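Local coordinates for glycosyl hydrolases family 2, sugar binding domain protein (Bacteroides uniformis str. 3978 T3 ii, PDB 6D1P) that probably hydrolyses O-glycosidic bonds as a gut bacterial beta-glucuronidase of glycoside hydrolase family 2, at residues V383-P388 against T408-Q413. Residues are numbered along the deposited sequence; the frame is centred on the assembly and turned at random.
Sequences VWEEIP and TNMIEQ
Met410 reaches from helix 397-414 to the C-terminal end of strand 382-386 and makes nearly all of this buried contact. Its CG lies anti to the backbone N (chi1 -168°) and SD continues the extended line, while a bend at chi3 (59°) turns CE across the strand. SD rests 3.6 Å from Glu386 O, and CE comes 3.7 Å from Glu385 O. Glu385, itself extended, slides past the thioether in the opposite direction, its OE2 3.6 Å from Met410 CG. That carboxylate is hydrogen-bonded at both oxygens, OE2 with His414 ND1 and OE1 with Gln368 N. Packing is looser at Ile387, whose CG2 stands 4.2 Å from Met410 CE as the side chains cross at about a right angle. Thr408 and Glu412, on the far side of the helix, are partly exposed; Asn409 and Gln413, on the flank, bond to Asp135 and Gln367 respectively. With an alanine at Met410 a gap would probably open beside the Glu385 chain and the Glu386 carbonyl. The pair belongs to a TIM-barrel beta-alpha-beta unit: strand 382-386 runs parallel to strands 360-362 and 420-432, Met410 touches Trp423 of the latter, and helix 440-457 meets Ile387 and Ile411.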
ATOM      1  N   VAL A 383     -28.932 -22.636  11.411  1.00 21.96           N
ATOM      2  CA  VAL A 383     -27.983 -22.018  10.486  1.00 24.21           C
ATOM      3  C   VAL A 383     -28.517 -22.001   9.058  1.00 28.33           C
ATOM      4  O   VAL A 383     -29.028 -23.016   8.560  1.00 24.56           O
ATOM      5  CB  VAL A 383     -26.621 -22.731  10.510  1.00 25.68           C
ATOM      6  CG1 VAL A 383     -25.718 -22.150   9.434  1.00 22.64           C
ATOM      7  CG2 VAL A 383     -25.986 -22.620  11.898  1.00 24.39           C
ATOM      8  N   TRP A 384     -28.381 -20.833   8.409  1.00 29.27           N
ATOM      9  CA  TRP A 384     -28.470 -20.634   6.966  1.00 21.12           C
ATOM     10  C   TRP A 384     -27.065 -20.253   6.511  1.00 28.01           C
ATOM     11  O   TRP A 384     -26.522 -19.238   6.953  1.00 27.26           O
ATOM     12  CB  TRP A 384     -29.506 -19.540   6.646  1.00 23.83           C
ATOM     13  CG  TRP A 384     -29.542 -18.874   5.233  1.00 26.77           C
ATOM     14  CD1 TRP A 384     -28.533 -18.823   4.309  1.00 25.84           C
ATOM     15  CD2 TRP A 384     -30.646 -18.143   4.645  1.00 27.12           C
ATOM     16  NE1 TRP A 384     -28.937 -18.127   3.191  1.00 29.74           N
ATOM     17  CE2 TRP A 384     -30.224 -17.695   3.370  1.00 29.79           C
ATOM     18  CE3 TRP A 384     -31.943 -17.829   5.071  1.00 21.04           C
ATOM     19  CZ2 TRP A 384     -31.057 -16.951   2.516  1.00 23.29           C
ATOM     20  CZ3 TRP A 384     -32.755 -17.082   4.242  1.00 20.53           C
ATOM     21  CH2 TRP A 384     -32.317 -16.655   2.969  1.00 23.65           C
ATOM     22  N   GLU A 385     -26.464 -21.070   5.657  1.00 27.14           N
ATOM     23  CA  GLU A 385     -25.142 -20.778   5.120  1.00 25.39           C
ATOM     24  C   GLU A 385     -25.229 -20.816   3.600  1.00 25.36           C
ATOM     25  O   GLU A 385     -25.833 -21.739   3.039  1.00 26.13           O
ATOM     26  CB  GLU A 385     -24.108 -21.789   5.641  1.00 24.19           C
ATOM     27  CG  GLU A 385     -22.680 -21.266   5.699  1.00 22.53           C
ATOM     28  CD  GLU A 385     -21.672 -22.330   6.128  1.00 28.42           C
ATOM     29  OE1 GLU A 385     -20.569 -21.958   6.600  1.00 25.19           O
ATOM     30  OE2 GLU A 385     -21.973 -23.545   5.986  1.00 28.22           O
ATOM     31  N   GLU A 386     -24.651 -19.812   2.938  1.00 19.38           N
ATOM     32  CA  GLU A 386     -24.763 -19.641   1.488  1.00 23.27           C
ATOM     33  C   GLU A 386     -23.387 -19.498   0.852  1.00 25.38           C
ATOM     34  O   GLU A 386     -22.400 -19.170   1.526  1.00 21.83           O
ATOM     35  CB  GLU A 386     -25.598 -18.405   1.111  1.00 23.74           C
ATOM     36  CG  GLU A 386     -24.953 -17.060   1.449  1.00 22.32           C
ATOM     37  CD  GLU A 386     -25.960 -15.921   1.470  1.00 22.93           C
ATOM     38  OE1 GLU A 386     -27.130 -16.151   1.903  1.00 26.10           O
ATOM     39  OE2 GLU A 386     -25.585 -14.789   1.083  1.00 20.42           O
ATOM     40  N   ILE A 387     -23.341 -19.712  -0.464  1.00 23.61           N
ATOM     41  CA  ILE A 387     -22.134 -19.453  -1.257  1.00 22.32           C
ATOM     42  C   ILE A 387     -22.040 -17.978  -1.627  1.00 24.08           C
ATOM     43  O   ILE A 387     -23.066 -17.284  -1.699  1.00 20.44           O
ATOM     44  CB  ILE A 387     -22.086 -20.307  -2.531  1.00 24.19           C
ATOM     45  CG1 ILE A 387     -23.379 -20.162  -3.349  1.00 24.12           C
ATOM     46  CG2 ILE A 387     -21.739 -21.739  -2.193  1.00 25.11           C
ATOM     47  CD1 ILE A 387     -23.183 -20.534  -4.826  1.00 20.46           C
ATOM     48  N   PRO A 388     -20.828 -17.462  -1.900  1.00 26.75           N
ATOM     49  CA  PRO A 388     -20.690 -16.019  -2.126  1.00 22.31           C
ATOM     50  C   PRO A 388     -21.001 -15.583  -3.554  1.00 26.14           C
ATOM     51  O   PRO A 388     -20.320 -14.700  -4.096  1.00 26.34           O
ATOM     52  CB  PRO A 388     -19.223 -15.743  -1.738  1.00 24.94           C
ATOM     53  CG  PRO A 388     -18.527 -17.036  -1.840  1.00 20.23           C
ATOM     54  CD  PRO A 388     -19.520 -18.146  -1.826  1.00 23.25           C
ATOM     55  N   THR A 408     -20.388 -27.162  -3.631  1.00 27.62           N
ATOM     56  CA  THR A 408     -20.016 -28.541  -3.337  1.00 27.20           C
ATOM     57  C   THR A 408     -19.205 -28.632  -2.051  1.00 30.34           C
ATOM     58  O   THR A 408     -19.493 -29.465  -1.180  1.00 34.16           O
ATOM     59  CB  THR A 408     -19.237 -29.116  -4.520  1.00 26.64           C
ATOM     60  OG1 THR A 408     -20.082 -29.111  -5.680  1.00 26.21           O
ATOM     61  CG2 THR A 408     -18.758 -30.523  -4.237  1.00 25.06           C
ATOM     62  N   ASN A 409     -18.201 -27.761  -1.905  1.00 27.68           N
ATOM     63  CA  ASN A 409     -17.351 -27.798  -0.719  1.00 26.28           C
ATOM     64  C   ASN A 409     -18.142 -27.434   0.532  1.00 26.26           C
ATOM     65  O   ASN A 409     -17.992 -28.076   1.578  1.00 26.10           O
ATOM     66  CB  ASN A 409     -16.155 -26.855  -0.885  1.00 25.56           C
ATOM     67  CG  ASN A 409     -15.091 -27.403  -1.817  1.00 29.28           C
ATOM     68  OD1 ASN A 409     -15.036 -28.595  -2.077  1.00 32.81           O
ATOM     69  ND2 ASN A 409     -14.220 -26.524  -2.309  1.00 29.53           N
ATOM     70  N   MET A 410     -18.985 -26.409   0.448  1.00 23.47           N
ATOM     71  CA  MET A 410     -19.748 -25.984   1.614  1.00 23.55           C
ATOM     72  C   MET A 410     -20.646 -27.103   2.127  1.00 26.62           C
ATOM     73  O   MET A 410     -20.697 -27.374   3.330  1.00 27.53           O
ATOM     74  CB  MET A 410     -20.583 -24.761   1.269  1.00 23.17           C
ATOM     75  CG  MET A 410     -21.170 -24.088   2.474  1.00 24.81           C
ATOM     76  SD  MET A 410     -22.287 -22.775   1.998  1.00 28.34           S
ATOM     77  CE  MET A 410     -23.466 -23.707   1.034  1.00 24.36           C
ATOM     78  N   ILE A 411     -21.368 -27.757   1.218  1.00 29.05           N
ATOM     79  CA  ILE A 411     -22.280 -28.826   1.598  1.00 27.94           C
ATOM     80  C   ILE A 411     -21.505 -30.030   2.112  1.00 28.35           C
ATOM     81  O   ILE A 411     -21.802 -30.568   3.179  1.00 32.69           O
ATOM     82  CB  ILE A 411     -23.176 -29.196   0.407  1.00 32.42           C
ATOM     83  CG1 ILE A 411     -24.203 -28.087   0.163  1.00 29.94           C
ATOM     84  CG2 ILE A 411     -23.838 -30.540   0.647  1.00 29.16           C
ATOM     85  CD1 ILE A 411     -24.890 -28.211  -1.163  1.00 28.70           C
ATOM     86  N   GLU A 412     -20.487 -30.460   1.374  1.00 30.60           N
ATOM     87  CA  GLU A 412     -19.748 -31.642   1.804  1.00 34.64           C
ATOM     88  C   GLU A 412     -19.034 -31.418   3.132  1.00 35.64           C
ATOM     89  O   GLU A 412     -18.946 -32.342   3.946  1.00 36.69           O
ATOM     90  CB  GLU A 412     -18.758 -32.066   0.721  1.00 35.96           C
ATOM     91  CG  GLU A 412     -19.420 -32.930  -0.354  1.00 38.28           C
ATOM     92  CD  GLU A 412     -18.480 -33.299  -1.480  1.00 41.29           C
ATOM     93  OE1 GLU A 412     -17.325 -32.800  -1.488  1.00 49.00           O
ATOM     94  OE2 GLU A 412     -18.902 -34.075  -2.366  1.00 37.34           O
ATOM     95  N   GLN A 413     -18.548 -30.198   3.381  1.00 30.55           N
ATOM     96  CA  GLN A 413     -17.761 -29.918   4.572  1.00 28.20           C
ATOM     97  C   GLN A 413     -18.609 -29.631   5.805  1.00 28.75           C
ATOM     98  O   GLN A 413     -18.113 -29.792   6.923  1.00 30.56           O
ATOM     99  CB  GLN A 413     -16.804 -28.743   4.296  1.00 29.01           C
ATOM    100  CG  GLN A 413     -15.582 -29.158   3.455  1.00 29.47           C
ATOM    101  CD  GLN A 413     -14.844 -27.987   2.801  1.00 28.68           C
ATOM    102  OE1 GLN A 413     -14.890 -26.855   3.275  1.00 29.15           O
ATOM    103  NE2 GLN A 413     -14.161 -28.269   1.709  1.00 28.29           N
TER